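Local coordinates for protein Alpha/beta hydrolase (Legionella pneumophila subsp. pneumophila str. Philadelphia 1, PDB 4EZI) that is of unconfirmed function but has the alpha/beta-hydrolase fold and probably acts as a serine hydrolase, perhaps a triacylglycerol lipase, at residues Ile100-Tyr105 against Leu359-Val363; Ala223-Tyr227 against Ile251-Met255; Thr315-Val321 against Asp347-His351; Leu63-Pro67 against Leu151-Tyr157. All blocks are in the same frame, centred on the assembly; numbering follows the deposited sequence.

In the fold
The four contacts illustrate how an alpha/beta hydrolase is assembled round one mixed sheet. Contact 3 joins two loops at the C-terminal ends of strands 310-314 and 340-344 and brings D318 to H351, which with S169 on the probable nucleophile elbow probably form a catalytic triad. Contact 1, its centre 19 Å from that of contact 3, pairs helices 99-108 and 355-370; it meets contact 4 where L102 CD2 lies 3.6 Å from A65 CB. Contact 4 packs helix 134-154 on strand 57-67. Contact 2 ties two helices inserted between strands 193-197 and 310-314, its centre 25 Å from that of contact 3. Bound PEG lies about 4 Å from the V321 side chain and 7 Å from that of Y224.

Contact 1. Residues Ile100-Tyr105 against Leu359-Val363; sequences IYLAAY and LKEQV
Two helices that pack on one side of a central sheet usually meet through a few interdigitating side chains, and this pair does so with one dominant knob. Segments 100-105 and 359-363 are both helical, the first widening to a pi-type turn at 103-105. Their axes approach to 10.8 Å and run in roughly the same direction, with a signed crossing angle of -33°; the nearest CA atoms are those of Y105 and V363, 6.9 Å apart. L359, with chi1 t and chi2 p, opens the second segment and is the knob, seated in a hole formed by I100, Y101, A104 and Y105. L359 CD2 lies 3.9 Å from I100 CG1 and 4.2 Å from both Y101 CD1 and A104 CB; Y101 and Y105 both take chi1 m, and Y101 OH bonds to H355 at the start of helix 355-370. Q362 (chi1 m, chi2 t) follows one turn later, where its OE1 receives a weak hydrogen bond of 3.0 Å from Y105 OH near the plane of the ring; its NE2 binds the carbonyls of A195 and G167. V363, chi1 t, closes the contact by setting CG2 3.8 Å from Y105 CE1 and 4.2 Å from A104 CB. The chemistry implies an interface held mainly by apolar fit, with the amide of Q362 tying the pair to the sheet beside the probable nucleophile elbow.

Contact 2. Residues Ala223-Tyr227 against Ile251-Met255; sequences AYFFY and IPELM
Y227 and selenomethionine M255 give up the largest areas to this contact. Residues 223-227 are regular helix; 251-254 form a last helical turn, kinked at P252, and M255 is the first residue to leave it. CA atoms pair A223 with I251 (6.7 Å), Y224 with M255 (7.0 Å) and Y227 with P252 (7.3 Å). Y227, chi1 t, receives P252 CA over one ring face, 4.1 Å from the centroid, a CH-pi contact, while its CB lies 3.9 Å from I251 CG2. These helices belong to the insertion between strands 193-197 and 310-314, in the position of a lid or cap domain in many alpha/beta hydrolases. M255, with chi1 and chi2 both m, places SE 4.3 Å from the centroid of the Y224 ring in an oblique Met-aromatic contact and CE 3.9 Å from A223 CB. A223 CB also meets I251 CD1 at 3.7 Å. One water bridges the polar rim, 2.7 Å from Y227 OH and donating to P252 O at 2.6 Å; Y224 OH bonds to R84 O.

Contact 3. Residues Thr315-Val321 against Asp347-His351; sequences TKGDRDV and DALDH
Two irregular loops of the probable active site meet, H351 (chi1 t) donating from ND1 to D318 OD2 at 2.7 Å. D318 OD1 accepts from D320 N at 2.7 Å, an Asx turn, and V321 N at 3.0 Å. H351 NE2 bonds to S169 OG, completing a probable Ser-His-Asp triad. D320 CB lies over the H351 ring face, 3.9 Å from its centroid, while D320 OD2 is engaged by R217 and Y221. T315-D318 is a type I turn closed by D318 N to T315 O, 3.0 Å. T315 OG1 donates to L349 O at 2.7 Å and accepts from G317 N at 3.0 Å, an ST turn. A CB on G317 would come within 2.3 Å of L349 O and A348 C. One water donates to G317 O (2.7 Å) and A348 O (2.8 Å); another accepts from R319 N (2.9 Å) and H351 N (3.0 Å) and donates to D320 OD1 (2.8 Å). The segments follow strands 310-314 and 340-344 and precede helices 323-334 and 355-370.

Contact 4. Residues Leu63-Pro67 against Leu151-Tyr157; sequences LVAMP and LANRLHY
Selenomethionine M66 is the apolar centre of this contact, a helix-on-sheet layer of the alpha/beta-hydrolase fold in which the end of helix 134-154 packs across strand 57-67. The M66 side chain is nearly extended, chi1 m with chi2 and chi3 t, so M66 CE reaches 3.6 Å from L151 CD2 and 3.8 Å from A152 CA, while SE lies 4.0 Å from L155 CD1. V64, on the same face of the strand, adds its CB 4.1 Å from L151 CD2; L151 has chi1 t and chi2 p. The backbones stand apart, the nearest CA pairs being V64 with L151 at 8.7 Å and M66 with Y157 at 8.4 Å. The chain leaves the helix through a Schellman motif, H156 having positive phi and Y157 N bonding to A152 O at 2.9 Å. This turn brings Y157, chi1 t, back against the strand. M66 CB and SE lie over one face of the Y157 ring, 4.1 and 4.3 Å from the centroid, giving a CH-pi and a Met-aromatic contact, and M112 also touches Y157. At the polar edge Y157 OH donates a 2.7 Å hydrogen bond to P67 O, which lies near the plane of the ring.

Contact 1. Residues Ile100-Tyr105 against Leu359-Val363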
loop_
_atom_site.group_PDB
_atom_site.type_symbol
_atom_site.label_atom_id
_atom_site.label_comp_id
_atom_site.label_asym_id
_atom_site.label_seq_id
_atom_site.Cartn_x
_atom_site.Cartn_y
_atom_site.Cartn_z
ATOM N N ILE A 100 2.837 -7.745 -12.644
ATOM C CA ILE A 100 2.417 -8.893 -11.868
ATOM C C ILE A 100 1.070 -8.670 -11.172
ATOM O O ILE A 100 0.293 -9.617 -11.022
ATOM C CB ILE A 100 3.516 -9.299 -10.835
ATOM C CG1 ILE A 100 3.289 -10.691 -10.310
ATOM C CG2 ILE A 100 3.676 -8.265 -9.732
ATOM C CD1 ILE A 100 3.462 -11.795 -11.373
ATOM N N TYR A 101 0.792 -7.445 -10.749
ATOM C CA TYR A 101 -0.466 -7.134 -10.068
ATOM C C TYR A 101 -1.634 -7.241 -11.022
ATOM O O TYR A 101 -2.655 -7.847 -10.708
ATOM C CB TYR A 101 -0.414 -5.759 -9.378
ATOM C CG TYR A 101 0.836 -5.620 -8.565
ATOM C CD1 TYR A 101 0.972 -6.298 -7.381
ATOM C CD2 TYR A 101 1.911 -4.879 -9.018
ATOM C CE1 TYR A 101 2.183 -6.282 -6.646
ATOM C CE2 TYR A 101 3.107 -4.851 -8.328
ATOM C CZ TYR A 101 3.241 -5.543 -7.145
ATOM O OH TYR A 101 4.446 -5.502 -6.485
ATOM N N LEU A 102 -1.472 -6.701 -12.221
ATOM C CA LEU A 102 -2.487 -6.840 -13.263
ATOM C C LEU A 102 -2.699 -8.303 -13.669
ATOM O O LEU A 102 -3.830 -8.771 -13.798
ATOM C CB LEU A 102 -2.114 -6.037 -14.503
ATOM C CG LEU A 102 -2.020 -4.534 -14.325
ATOM C CD1 LEU A 102 -1.729 -3.916 -15.681
ATOM C CD2 LEU A 102 -3.316 -3.945 -13.736
ATOM N N ALA A 103 -1.596 -9.024 -13.828
ATOM C CA ALA A 103 -1.652 -10.395 -14.283
ATOM C C ALA A 103 -2.394 -11.278 -13.287
ATOM O O ALA A 103 -3.234 -12.097 -13.657
ATOM C CB ALA A 103 -0.253 -10.910 -14.570
ATOM N N ALA A 104 -2.048 -11.128 -12.013
ATOM C CA ALA A 104 -2.631 -11.975 -10.982
ATOM C C ALA A 104 -4.099 -11.632 -10.725
ATOM O O ALA A 104 -4.953 -12.508 -10.712
ATOM C CB ALA A 104 -1.782 -11.867 -9.699
ATOM N N TYR A 105 -4.376 -10.356 -10.490
ATOM C CA TYR A 105 -5.711 -9.933 -10.093
ATOM C C TYR A 105 -6.681 -9.744 -11.243
ATOM O O TYR A 105 -7.889 -9.921 -11.051
ATOM C CB TYR A 105 -5.632 -8.637 -9.286
ATOM C CG TYR A 105 -5.086 -8.794 -7.891
ATOM C CD1 TYR A 105 -5.785 -9.510 -6.942
ATOM C CD2 TYR A 105 -3.879 -8.204 -7.496
ATOM C CE1 TYR A 105 -5.308 -9.661 -5.644
ATOM C CE2 TYR A 105 -3.381 -8.348 -6.206
ATOM C CZ TYR A 105 -4.099 -9.075 -5.283
ATOM O OH TYR A 105 -3.672 -9.209 -3.972
ATOM N N LEU A 359 1.446 -12.454 -2.544
ATOM C CA LEU A 359 0.436 -12.143 -3.559
ATOM C C LEU A 359 -0.446 -13.361 -3.866
ATOM O O LEU A 359 -1.663 -13.238 -4.030
ATOM C CB LEU A 359 1.106 -11.553 -4.811
ATOM C CG LEU A 359 0.253 -11.112 -6.017
ATOM C CD1 LEU A 359 -0.882 -10.208 -5.633
ATOM C CD2 LEU A 359 1.138 -10.440 -7.074
ATOM N N LYS A 360 0.180 -14.526 -3.986
ATOM C CA LYS A 360 -0.573 -15.762 -4.271
ATOM C C LYS A 360 -1.581 -16.049 -3.161
ATOM O O LYS A 360 -2.738 -16.389 -3.437
ATOM C CB LYS A 360 0.399 -16.931 -4.458
ATOM C CG LYS A 360 -0.245 -18.273 -4.768
ATOM C CD LYS A 360 -1.181 -18.258 -5.933
ATOM C CE LYS A 360 -1.519 -19.695 -6.430
ATOM N NZ LYS A 360 -1.536 -20.704 -5.321
ATOM N N GLU A 361 -1.158 -15.874 -1.915
ATOM C CA GLU A 361 -2.069 -16.037 -0.789
ATOM C C GLU A 361 -3.222 -15.060 -0.826
ATOM O O GLU A 361 -4.354 -15.413 -0.469
ATOM C CB GLU A 361 -1.353 -15.942 0.542
ATOM C CG GLU A 361 -0.277 -16.992 0.797
ATOM C CD GLU A 361 -0.761 -18.442 0.828
ATOM O OE1 GLU A 361 -1.933 -18.711 1.151
ATOM O OE2 GLU A 361 0.077 -19.331 0.553
ATOM N N GLN A 362 -2.947 -13.814 -1.201
ATOM C CA GLN A 362 -4.013 -12.812 -1.296
ATOM C C GLN A 362 -5.064 -13.229 -2.318
ATOM O O GLN A 362 -6.255 -13.210 -2.028
ATOM C CB GLN A 362 -3.426 -11.432 -1.655
ATOM C CG GLN A 362 -2.574 -10.852 -0.546
ATOM C CD GLN A 362 -1.776 -9.635 -0.988
ATOM O OE1 GLN A 362 -1.375 -9.516 -2.142
ATOM N NE2 GLN A 362 -1.534 -8.713 -0.065
ATOM N N VAL A 363 -4.615 -13.594 -3.509
ATOM C CA VAL A 363 -5.546 -14.039 -4.555
ATOM C C VAL A 363 -6.393 -15.229 -4.086
ATOM O O VAL A 363 -7.600 -15.264 -4.264
ATOM C CB VAL A 363 -4.818 -14.410 -5.894
ATOM C CG1 VAL A 363 -5.828 -15.001 -6.927
ATOM C CG2 VAL A 363 -4.073 -13.209 -6.464
#

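Contact 2. Residues Ala223-Tyr227 against Ile251-Met255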
loop_
_atom_site.group_PDB
_atom_site.type_symbol
_atom_site.label_atom_id
_atom_site.label_comp_id
_atom_site.label_asym_id
_atom_site.label_seq_id
_atom_site.Cartn_x
_atom_site.Cartn_y
_atom_site.Cartn_z
ATOM N N ALA A 223 14.331 7.746 6.709
ATOM C CA ALA A 223 14.594 9.059 6.110
ATOM C C ALA A 223 13.310 9.594 5.430
ATOM O O ALA A 223 12.893 10.734 5.657
ATOM C CB ALA A 223 15.724 8.933 5.102
ATOM N N TYR A 224 12.673 8.736 4.646
ATOM C CA TYR A 224 11.443 9.128 3.950
ATOM C C TYR A 224 10.356 9.506 4.947
ATOM O O TYR A 224 9.658 10.517 4.821
ATOM C CB TYR A 224 11.005 7.960 3.063
ATOM C CG TYR A 224 10.040 8.171 1.913
ATOM C CD1 TYR A 224 9.652 9.423 1.464
ATOM C CD2 TYR A 224 9.589 7.077 1.209
ATOM C CE1 TYR A 224 8.880 9.562 0.324
ATOM C CE2 TYR A 224 8.810 7.216 0.048
ATOM C CZ TYR A 224 8.451 8.452 -0.381
ATOM O OH TYR A 224 7.716 8.600 -1.531
ATOM N N PHE A 225 10.190 8.674 5.976
ATOM C CA PHE A 225 9.124 8.869 6.913
ATOM C C PHE A 225 9.245 10.189 7.672
ATOM O O PHE A 225 8.312 10.974 7.730
ATOM C CB PHE A 225 9.040 7.690 7.914
ATOM C CG PHE A 225 7.910 7.844 8.895
ATOM C CD1 PHE A 225 6.607 7.596 8.497
ATOM C CD2 PHE A 225 8.125 8.315 10.175
ATOM C CE1 PHE A 225 5.546 7.799 9.331
ATOM C CE2 PHE A 225 7.046 8.514 11.023
ATOM C CZ PHE A 225 5.763 8.251 10.597
ATOM N N PHE A 226 10.399 10.423 8.280
ATOM C CA PHE A 226 10.551 11.635 9.072
ATOM C C PHE A 226 10.676 12.885 8.219
ATOM O O PHE A 226 10.210 13.957 8.611
ATOM C CB PHE A 226 11.675 11.493 10.112
ATOM C CG PHE A 226 11.315 10.546 11.222
ATOM C CD1 PHE A 226 10.357 10.902 12.155
ATOM C CD2 PHE A 226 11.892 9.318 11.304
ATOM C CE1 PHE A 226 9.989 10.027 13.179
ATOM C CE2 PHE A 226 11.541 8.438 12.326
ATOM C CZ PHE A 226 10.586 8.787 13.251
ATOM N N TYR A 227 11.278 12.776 7.026
ATOM C CA TYR A 227 11.320 13.927 6.127
ATOM C C TYR A 227 9.900 14.340 5.724
ATOM O O TYR A 227 9.524 15.522 5.774
ATOM C CB TYR A 227 12.204 13.631 4.913
ATOM C CG TYR A 227 12.200 14.731 3.895
ATOM C CD1 TYR A 227 12.556 16.021 4.224
ATOM C CD2 TYR A 227 11.808 14.498 2.599
ATOM C CE1 TYR A 227 12.529 17.056 3.291
ATOM C CE2 TYR A 227 11.775 15.515 1.659
ATOM C CZ TYR A 227 12.121 16.804 2.015
ATOM O OH TYR A 227 12.091 17.829 1.082
ATOM N N ILE A 251 18.996 14.262 2.310
ATOM C CA ILE A 251 17.734 13.552 2.248
ATOM C C ILE A 251 16.681 14.277 1.389
ATOM O O ILE A 251 16.038 13.647 0.549
ATOM C CB ILE A 251 17.243 13.153 3.655
ATOM C CG1 ILE A 251 18.155 12.033 4.184
ATOM C CG2 ILE A 251 15.757 12.754 3.661
ATOM C CD1 ILE A 251 18.021 11.737 5.649
ATOM N N PRO A 252 16.514 15.593 1.578
ATOM C CA PRO A 252 15.561 16.286 0.681
ATOM C C PRO A 252 15.858 16.131 -0.804
ATOM O O PRO A 252 14.931 15.992 -1.604
ATOM C CB PRO A 252 15.658 17.750 1.126
ATOM C CG PRO A 252 16.033 17.661 2.576
ATOM C CD PRO A 252 16.942 16.453 2.698
ATOM N N GLU A 253 17.135 16.099 -1.168
ATOM C CA GLU A 253 17.534 15.854 -2.553
ATOM C C GLU A 253 17.175 14.427 -2.997
ATOM O O GLU A 253 16.560 14.201 -4.051
ATOM C CB GLU A 253 19.051 16.006 -2.778
ATOM C CG GLU A 253 19.789 17.257 -2.299
ATOM C CD GLU A 253 21.316 17.015 -2.261
ATOM O OE1 GLU A 253 21.828 16.309 -3.160
ATOM O OE2 GLU A 253 22.013 17.503 -1.341
ATOM N N LEU A 254 17.546 13.450 -2.186
ATOM C CA LEU A 254 17.285 12.052 -2.515
ATOM C C LEU A 254 15.809 11.755 -2.654
ATOM O O LEU A 254 15.437 10.846 -3.408
ATOM C CB LEU A 254 17.869 11.124 -1.462
ATOM C CG LEU A 254 19.392 11.139 -1.332
ATOM C CD1 LEU A 254 19.818 10.307 -0.115
ATOM C CD2 LEU A 254 20.103 10.691 -2.608
HETATM N N MSE A 255 14.978 12.489 -1.899
HETATM C CA MSE A 255 13.549 12.260 -1.897
HETATM C C MSE A 255 12.773 13.132 -2.859
HETATM O O MSE A 255 11.575 13.258 -2.714
HETATM C CB MSE A 255 12.974 12.387 -0.466
HETATM C CG MSE A 255 13.633 11.490 0.563
HETATM SE SE MSE A 255 13.308 9.655 0.248
HETATM C CE MSE A 255 14.827 8.906 1.267
HETATM O O HOH W 1 12.606 17.065 -1.446
#

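Contact 3. Residues Thr315-Val321 against Asp347-His351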
loop_
_atom_site.group_PDB
_atom_site.type_symbol
_atom_site.label_atom_id
_atom_site.label_comp_id
_atom_site.label_asym_id
_atom_site.label_seq_id
_atom_site.Cartn_x
_atom_site.Cartn_y
_atom_site.Cartn_z
ATOM N N THR A 315 5.748 -12.841 6.183
ATOM C CA THR A 315 6.821 -13.802 6.282
ATOM C C THR A 315 7.569 -13.615 7.596
ATOM O O THR A 315 7.973 -12.501 7.944
ATOM C CB THR A 315 7.822 -13.725 5.115
ATOM O OG1 THR A 315 8.926 -14.604 5.401
ATOM C CG2 THR A 315 8.325 -12.281 4.831
ATOM N N LYS A 316 7.761 -14.696 8.343
ATOM C CA LYS A 316 8.564 -14.665 9.547
ATOM C C LYS A 316 10.038 -14.375 9.256
ATOM O O LYS A 316 10.790 -14.016 10.169
ATOM C CB LYS A 316 8.391 -15.960 10.378
ATOM C CG LYS A 316 7.030 -16.049 11.020
ATOM C CD LYS A 316 6.803 -17.392 11.689
ATOM C CE LYS A 316 5.482 -17.446 12.413
ATOM N NZ LYS A 316 5.345 -18.749 13.131
ATOM N N GLY A 317 10.431 -14.452 7.990
ATOM C CA GLY A 317 11.771 -14.033 7.569
ATOM C C GLY A 317 11.932 -12.554 7.328
ATOM O O GLY A 317 12.989 -12.110 6.923
ATOM N N ASP A 318 10.882 -11.779 7.542
ATOM C CA ASP A 318 10.937 -10.354 7.215
ATOM C C ASP A 318 11.974 -9.618 8.065
ATOM O O ASP A 318 11.914 -9.704 9.289
ATOM C CB ASP A 318 9.564 -9.713 7.421
ATOM C CG ASP A 318 9.307 -8.581 6.440
ATOM O OD1 ASP A 318 10.167 -7.673 6.348
ATOM O OD2 ASP A 318 8.280 -8.619 5.736
ATOM N N ARG A 319 12.876 -8.911 7.393
ATOM C CA ARG A 319 13.839 -8.031 8.033
ATOM C C ARG A 319 13.513 -6.559 7.794
ATOM O O ARG A 319 14.288 -5.692 8.184
ATOM C CB ARG A 319 15.271 -8.375 7.618
ATOM C CG ARG A 319 15.697 -9.813 7.870
ATOM C CD ARG A 319 15.332 -10.320 9.236
ATOM N NE ARG A 319 15.789 -9.511 10.351
ATOM C CZ ARG A 319 15.369 -9.638 11.622
ATOM N NH1 ARG A 319 14.444 -10.537 11.955
ATOM N NH2 ARG A 319 15.852 -8.828 12.569
ATOM N N ASP A 320 12.373 -6.289 7.148
ATOM C CA ASP A 320 11.956 -4.898 6.900
ATOM C C ASP A 320 10.883 -4.409 7.857
ATOM O O ASP A 320 10.925 -3.245 8.265
ATOM C CB ASP A 320 11.410 -4.713 5.496
ATOM C CG ASP A 320 12.458 -4.741 4.410
ATOM O OD1 ASP A 320 13.475 -5.440 4.543
ATOM O OD2 ASP A 320 12.243 -4.034 3.398
ATOM N N VAL A 321 9.906 -5.260 8.161
ATOM C CA VAL A 321 8.833 -4.962 9.102
ATOM C C VAL A 321 8.655 -6.156 10.047
ATOM O O VAL A 321 8.774 -7.302 9.618
ATOM C CB VAL A 321 7.498 -4.606 8.415
ATOM C CG1 VAL A 321 7.634 -3.319 7.592
ATOM C CG2 VAL A 321 7.066 -5.719 7.572
ATOM N N ASP A 347 9.610 -19.194 7.062
ATOM C CA ASP A 347 10.394 -18.806 8.223
ATOM C C ASP A 347 11.602 -17.918 7.868
ATOM O O ASP A 347 12.180 -17.288 8.754
ATOM C CB ASP A 347 10.897 -20.043 8.975
ATOM C CG ASP A 347 9.833 -20.714 9.819
ATOM O OD1 ASP A 347 8.778 -20.106 10.097
ATOM O OD2 ASP A 347 10.086 -21.875 10.236
ATOM N N ALA A 348 11.990 -17.833 6.598
ATOM C CA ALA A 348 13.253 -17.181 6.244
ATOM C C ALA A 348 13.245 -16.311 4.991
ATOM O O ALA A 348 14.169 -15.498 4.830
ATOM C CB ALA A 348 14.396 -18.208 6.173
ATOM N N LEU A 349 12.263 -16.441 4.102
ATOM C CA LEU A 349 12.217 -15.536 2.944
ATOM C C LEU A 349 12.084 -14.112 3.462
ATOM O O LEU A 349 11.318 -13.848 4.389
ATOM C CB LEU A 349 11.049 -15.843 2.018
ATOM C CG LEU A 349 11.116 -17.176 1.265
ATOM C CD1 LEU A 349 9.847 -17.320 0.443
ATOM C CD2 LEU A 349 12.399 -17.278 0.421
ATOM N N ASP A 350 12.838 -13.194 2.858
ATOM C CA ASP A 350 12.829 -11.795 3.281
ATOM C C ASP A 350 11.648 -11.029 2.668
ATOM O O ASP A 350 10.795 -11.591 1.988
ATOM C CB ASP A 350 14.191 -11.151 3.051
ATOM C CG ASP A 350 14.492 -10.839 1.600
ATOM O OD1 ASP A 350 13.570 -10.660 0.783
ATOM O OD2 ASP A 350 15.703 -10.717 1.300
ATOM N N HIS A 351 11.560 -9.744 2.987
ATOM C CA HIS A 351 10.414 -8.919 2.579
ATOM C C HIS A 351 10.213 -8.915 1.073
ATOM O O HIS A 351 9.087 -8.843 0.574
ATOM C CB HIS A 351 10.685 -7.492 3.060
ATOM C CG HIS A 351 9.511 -6.547 3.007
ATOM N ND1 HIS A 351 8.400 -6.685 3.814
ATOM C CD2 HIS A 351 9.328 -5.381 2.324
ATOM C CE1 HIS A 351 7.591 -5.645 3.636
ATOM N NE2 HIS A 351 8.136 -4.832 2.750
HETATM O O HOH W 2 7.437 -20.807 12.259
HETATM O O HOH W 3 15.246 -13.481 6.371
HETATM O O HOH W 4 13.538 -8.236 4.626
#

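Contact 4. Residues Leu63-Pro67 against Leu151-Tyr157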
loop_
_atom_site.group_PDB
_atom_site.type_symbol
_atom_site.label_atom_id
_atom_site.label_comp_id
_atom_site.label_asym_id
_atom_site.label_seq_id
_atom_site.Cartn_x
_atom_site.Cartn_y
_atom_site.Cartn_z
ATOM N N LEU A 63 -4.409 3.793 -11.642
ATOM C CA LEU A 63 -4.703 2.898 -12.740
ATOM C C LEU A 63 -5.983 2.122 -12.480
ATOM O O LEU A 63 -6.211 1.633 -11.373
ATOM C CB LEU A 63 -3.565 1.893 -12.890
ATOM C CG LEU A 63 -3.558 1.051 -14.174
ATOM C CD1 LEU A 63 -3.241 1.905 -15.410
ATOM C CD2 LEU A 63 -2.565 -0.084 -14.050
ATOM N N VAL A 64 -6.787 1.959 -13.532
ATOM C CA VAL A 64 -7.916 1.036 -13.522
ATOM C C VAL A 64 -7.753 0.060 -14.689
ATOM O O VAL A 64 -7.510 0.466 -15.824
ATOM C CB VAL A 64 -9.274 1.756 -13.658
ATOM C CG1 VAL A 64 -10.416 0.751 -13.616
ATOM C CG2 VAL A 64 -9.416 2.813 -12.580
ATOM N N ALA A 65 -7.879 -1.232 -14.419
ATOM C CA ALA A 65 -7.746 -2.285 -15.418
ATOM C C ALA A 65 -8.995 -3.146 -15.414
ATOM O O ALA A 65 -9.383 -3.669 -14.376
ATOM C CB ALA A 65 -6.524 -3.136 -15.132
HETATM N N MSE A 66 -9.636 -3.251 -16.581
HETATM C CA MSE A 66 -10.934 -3.900 -16.743
HETATM C C MSE A 66 -10.796 -5.138 -17.635
HETATM O O MSE A 66 -10.512 -5.001 -18.832
HETATM C CB MSE A 66 -11.949 -2.937 -17.387
HETATM C CG MSE A 66 -12.315 -1.779 -16.490
HETATM SE SE MSE A 66 -13.370 -0.437 -17.435
HETATM C CE MSE A 66 -13.677 0.832 -15.993
ATOM N N PRO A 67 -11.053 -6.335 -17.081
ATOM C CA PRO A 67 -11.147 -7.526 -17.940
ATOM C C PRO A 67 -12.146 -7.327 -19.078
ATOM O O PRO A 67 -13.265 -6.863 -18.870
ATOM C CB PRO A 67 -11.615 -8.613 -16.972
ATOM C CG PRO A 67 -11.102 -8.192 -15.633
ATOM C CD PRO A 67 -11.172 -6.686 -15.653
ATOM N N LEU A 151 -15.951 5.615 -13.329
ATOM C CA LEU A 151 -15.489 5.227 -14.674
ATOM C C LEU A 151 -16.256 4.030 -15.196
ATOM O O LEU A 151 -16.741 4.046 -16.345
ATOM C CB LEU A 151 -13.981 4.968 -14.657
ATOM C CG LEU A 151 -13.398 4.500 -15.989
ATOM C CD1 LEU A 151 -13.499 5.594 -17.052
ATOM C CD2 LEU A 151 -11.952 4.012 -15.773
ATOM N N ALA A 152 -16.395 3.007 -14.368
ATOM C CA ALA A 152 -17.125 1.820 -14.812
ATOM C C ALA A 152 -18.563 2.179 -15.179
ATOM O O ALA A 152 -19.069 1.691 -16.200
ATOM C CB ALA A 152 -17.069 0.721 -13.733
ATOM N N ASN A 153 -19.201 3.077 -14.423
ATOM C CA ASN A 153 -20.584 3.500 -14.755
ATOM C C ASN A 153 -20.614 4.223 -16.097
ATOM O O ASN A 153 -21.495 3.984 -16.923
ATOM C CB ASN A 153 -21.165 4.365 -13.650
ATOM C CG ASN A 153 -22.602 4.789 -13.932
ATOM O OD1 ASN A 153 -23.406 4.010 -14.455
ATOM N ND2 ASN A 153 -22.931 6.025 -13.572
ATOM N N ARG A 154 -19.662 5.118 -16.308
ATOM C CA ARG A 154 -19.597 5.864 -17.566
ATOM C C ARG A 154 -19.375 4.955 -18.770
ATOM O O ARG A 154 -19.834 5.261 -19.872
ATOM C CB ARG A 154 -18.508 6.922 -17.499
ATOM C CG ARG A 154 -18.884 8.087 -16.598
ATOM C CD ARG A 154 -17.683 8.909 -16.274
ATOM N NE ARG A 154 -17.966 10.107 -15.473
ATOM C CZ ARG A 154 -18.225 11.325 -15.948
ATOM N NH1 ARG A 154 -18.303 11.552 -17.256
ATOM N NH2 ARG A 154 -18.424 12.326 -15.101
ATOM N N LEU A 155 -18.677 3.847 -18.573
ATOM C CA LEU A 155 -18.369 2.906 -19.641
ATOM C C LEU A 155 -19.347 1.741 -19.742
ATOM O O LEU A 155 -19.141 0.852 -20.555
ATOM C CB LEU A 155 -16.926 2.382 -19.489
ATOM C CG LEU A 155 -15.851 3.445 -19.675
ATOM C CD1 LEU A 155 -14.476 2.855 -19.412
ATOM C CD2 LEU A 155 -15.925 3.993 -21.109
ATOM N N HIS A 156 -20.398 1.757 -18.926
ATOM C CA HIS A 156 -21.402 0.692 -18.871
ATOM C C HIS A 156 -20.756 -0.656 -18.589
ATOM O O HIS A 156 -21.145 -1.685 -19.166
ATOM C CB HIS A 156 -22.219 0.581 -20.172
ATOM C CG HIS A 156 -23.083 1.757 -20.466
ATOM N ND1 HIS A 156 -24.242 1.639 -21.205
ATOM C CD2 HIS A 156 -22.971 3.069 -20.156
ATOM C CE1 HIS A 156 -24.800 2.827 -21.333
ATOM N NE2 HIS A 156 -24.052 3.715 -20.713
ATOM N N TYR A 157 -19.782 -0.673 -17.692
ATOM C CA TYR A 157 -19.068 -1.899 -17.341
ATOM C C TYR A 157 -19.720 -2.408 -16.086
ATOM O O TYR A 157 -19.566 -1.803 -15.062
ATOM C CB TYR A 157 -17.601 -1.565 -17.083
ATOM C CG TYR A 157 -16.696 -2.768 -16.933
ATOM C CD1 TYR A 157 -16.298 -3.487 -18.040
ATOM C CD2 TYR A 157 -16.285 -3.195 -15.677
ATOM C CE1 TYR A 157 -15.459 -4.566 -17.925
ATOM C CE2 TYR A 157 -15.458 -4.274 -15.553
ATOM C CZ TYR A 157 -15.047 -4.967 -16.674
ATOM O OH TYR A 157 -14.223 -6.055 -16.515
#